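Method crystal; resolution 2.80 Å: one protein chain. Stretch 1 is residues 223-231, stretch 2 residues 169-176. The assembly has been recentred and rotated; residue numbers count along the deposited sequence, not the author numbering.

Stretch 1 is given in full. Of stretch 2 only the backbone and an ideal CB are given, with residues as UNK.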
# COMPACT_ATOMS: atom_id res chain seq x y z
N GLY A 223 0.02 -15.33 4.44
CA GLY A 223 -0.05 -14.02 3.82
C GLY A 223 1.34 -13.44 3.98
O GLY A 223 2.16 -14.00 4.70
N TYR A 224 1.61 -12.33 3.31
CA TYR A 224 2.91 -11.71 3.42
C TYR A 224 2.81 -10.21 3.58
O TYR A 224 1.82 -9.59 3.19
CB TYR A 224 3.76 -11.94 2.19
CG TYR A 224 3.93 -13.36 1.74
CD1 TYR A 224 2.95 -14.00 0.98
CD2 TYR A 224 5.13 -14.03 1.98
CE1 TYR A 224 3.16 -15.27 0.45
CE2 TYR A 224 5.35 -15.30 1.45
CZ TYR A 224 4.37 -15.91 0.68
OH TYR A 224 4.62 -17.12 0.11
N VAL A 225 3.87 -9.64 4.15
CA VAL A 225 3.99 -8.20 4.31
C VAL A 225 5.40 -7.84 3.87
O VAL A 225 6.36 -8.57 4.15
CB VAL A 225 3.75 -7.71 5.75
CG1 VAL A 225 4.85 -8.21 6.70
CG2 VAL A 225 3.64 -6.18 5.74
N VAL A 226 5.52 -6.73 3.17
CA VAL A 226 6.81 -6.30 2.65
C VAL A 226 7.84 -5.86 3.67
O VAL A 226 7.54 -5.36 4.74
CB VAL A 226 6.63 -5.19 1.59
CG1 VAL A 226 7.87 -5.09 0.72
CG2 VAL A 226 5.41 -5.48 0.72
N ASP A 227 9.08 -6.12 3.28
CA ASP A 227 10.31 -5.81 4.00
C ASP A 227 10.27 -4.37 4.49
O ASP A 227 10.19 -4.12 5.68
CB ASP A 227 11.47 -5.99 3.02
CG ASP A 227 12.77 -6.23 3.70
OD1 ASP A 227 12.75 -6.74 4.84
OD2 ASP A 227 13.82 -5.94 3.08
N THR A 228 10.33 -3.45 3.54
CA THR A 228 10.32 -2.02 3.82
C THR A 228 8.91 -1.43 3.62
O THR A 228 8.00 -2.14 3.18
CB THR A 228 11.35 -1.30 2.89
OG1 THR A 228 10.74 -0.99 1.64
CG2 THR A 228 12.54 -2.23 2.61
N PRO A 229 8.70 -0.14 3.96
CA PRO A 229 7.38 0.48 3.82
C PRO A 229 7.05 0.96 2.42
O PRO A 229 7.94 1.23 1.61
CB PRO A 229 7.41 1.64 4.82
CG PRO A 229 8.50 1.28 5.76
CD PRO A 229 9.54 0.68 4.85
N GLY A 230 5.74 1.10 2.18
CA GLY A 230 5.22 1.53 0.91
C GLY A 230 5.85 2.77 0.30
O GLY A 230 7.08 2.93 0.28
N PHE A 231 4.99 3.65 -0.20
CA PHE A 231 5.43 4.87 -0.87
C PHE A 231 5.94 5.91 0.10
O PHE A 231 5.43 7.04 0.15
CB PHE A 231 4.27 5.45 -1.65
CG PHE A 231 3.18 4.47 -1.96
CD1 PHE A 231 2.36 3.99 -0.94
CD2 PHE A 231 2.94 4.06 -3.27
CE1 PHE A 231 1.32 3.11 -1.22
CE2 PHE A 231 1.90 3.19 -3.56
CZ PHE A 231 1.09 2.71 -2.54
N UNK A 169 -3.78 -14.17 4.19
CA UNK A 169 -3.67 -14.52 2.78
C UNK A 169 -2.98 -13.55 1.86
O UNK A 169 -2.06 -13.93 1.14
CB UNK A 169 -5.08 -14.75 2.23
N UNK A 170 -3.42 -12.31 1.89
CA UNK A 170 -2.88 -11.26 1.03
C UNK A 170 -1.41 -10.90 1.20
O UNK A 170 -0.76 -11.32 2.15
CB UNK A 170 -3.70 -9.99 1.25
N UNK A 171 -0.89 -10.14 0.23
CA UNK A 171 0.47 -9.64 0.27
C UNK A 171 0.25 -8.18 0.65
O UNK A 171 -0.40 -7.44 -0.11
CB UNK A 171 1.23 -9.83 -1.04
N UNK A 172 0.74 -7.75 1.80
CA UNK A 172 0.51 -6.37 2.21
C UNK A 172 1.71 -5.45 2.38
O UNK A 172 2.82 -5.90 2.68
CB UNK A 172 -0.24 -6.39 3.54
N UNK A 173 1.49 -4.16 2.17
CA UNK A 173 2.55 -3.17 2.36
C UNK A 173 2.14 -2.11 3.38
O UNK A 173 1.07 -1.51 3.30
CB UNK A 173 2.90 -2.51 1.03
N UNK A 174 3.01 -1.90 4.37
CA UNK A 174 2.76 -0.93 5.41
C UNK A 174 3.11 0.45 4.85
O UNK A 174 4.03 0.58 4.05
CB UNK A 174 3.56 -1.25 6.67
N UNK A 175 2.36 1.46 5.27
CA UNK A 175 2.61 2.82 4.82
C UNK A 175 2.23 3.84 5.89
O UNK A 175 1.24 3.67 6.62
CB UNK A 175 1.84 3.10 3.53
N UNK A 176 3.01 4.91 5.99
CA UNK A 176 2.75 5.93 6.98
C UNK A 176 4.00 6.70 7.36
O UNK A 176 5.11 6.22 7.13
CB UNK A 176 2.13 5.30 8.23

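The two segments lie side by side as parallel strands. At position 169 phi is 73°, a value that favours glycine, and the CA-to-CB direction leads away from stretch 1. Glycine fits best, and Gly169 is found; its O receives a CA-H...O contact from CA of Gly223 at 3.4 Å.

Position 170 also points away, with nothing of stretch 1 near its ideal CB, so almost any side chain would do, including a long polar one. Lys170 extends its chain from the contact and contributes through its backbone: Tyr224 N donates to Lys170 O at 2.8 Å.

At position 171 the bridge to Tyr224 puts both side chains on the same face of the sheet, and the tyrosine ring offers an apolar surface. Valine, isoleucine or leucine would each suit it. The residue is Ile171, in the m, t rotamer, whose CG1 lies 4.1 Å from CD1 of Tyr224.

Position 172 turns to the other face, paired with Val225. Its ideal CB is 3.8 Å from Tyr224 O and 4.5 Å from Val225 CG2, which admits a small side chain, polar or apolar; alanine, serine, threonine or valine are plausible. Ser172 is deposited, and its hydrogen bonds to stretch 1 are made by the main chain: its N donates to Tyr224 O at 2.5 Å, and its O accepts from Val226 N at 2.9 Å.

Position 173 points sideways, with its ideal CB 3.9 Å from Val226 CG2 and 4.7 Å from Gly230 CA. A beta-branched residue would suit this site, valine for the apolar neighbour or threonine if a polar group is useful near the turn. Thr173 combines both: its CB packs 3.9 Å from Val226 CG2, while OG1 binds a water at 2.5 Å that in turn donates to Thr228 O at 3.1 Å, a water bridge between the two stretches.

Position 174 is also directed sideways; its ideal CB lies 5.0 Å from Val225 CG2 and 5.1 Å from Pro229 CA, a spacing that leaves room for a longer apolar chain such as leucine, isoleucine or methionine. In Met174, CG lies 3.7 Å from Val225 CG2 before the end leads away. Its O accepts from Gly230 N at 2.6 Å with a nearly straight angle.

At position 175 the ideal CB is 4.6 Å from both Gly230 CA and Phe231 CD1, favouring a small residue, and Ala175 fits. Position 176, at phi 155° and psi 160°, calls for glycine on backbone grounds alone; it is Gly176.

Stretch 2 169-176: GKISTMAG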
# COMPACT_ATOMS: atom_id res chain seq x y z
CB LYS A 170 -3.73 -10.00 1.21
CG LYS A 170 -5.21 -10.28 1.07
CD LYS A 170 -6.03 -9.12 1.58
CE LYS A 170 -7.52 -9.46 1.57
NZ LYS A 170 -8.32 -8.42 2.31
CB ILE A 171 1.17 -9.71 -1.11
CG1 ILE A 171 1.44 -11.16 -1.49
CG2 ILE A 171 2.48 -8.91 -1.08
CD1 ILE A 171 2.33 -11.32 -2.71
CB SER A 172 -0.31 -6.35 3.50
OG SER A 172 -1.67 -6.64 3.25
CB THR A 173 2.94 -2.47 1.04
OG1 THR A 173 4.09 -1.66 1.28
CG2 THR A 173 1.80 -1.59 0.54
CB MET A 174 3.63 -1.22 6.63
CG MET A 174 3.63 -2.68 7.05
SD MET A 174 3.03 -2.93 8.70
CE MET A 174 1.35 -2.46 8.49
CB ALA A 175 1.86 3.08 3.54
O HOH W 1 6.47 -1.83 0.45
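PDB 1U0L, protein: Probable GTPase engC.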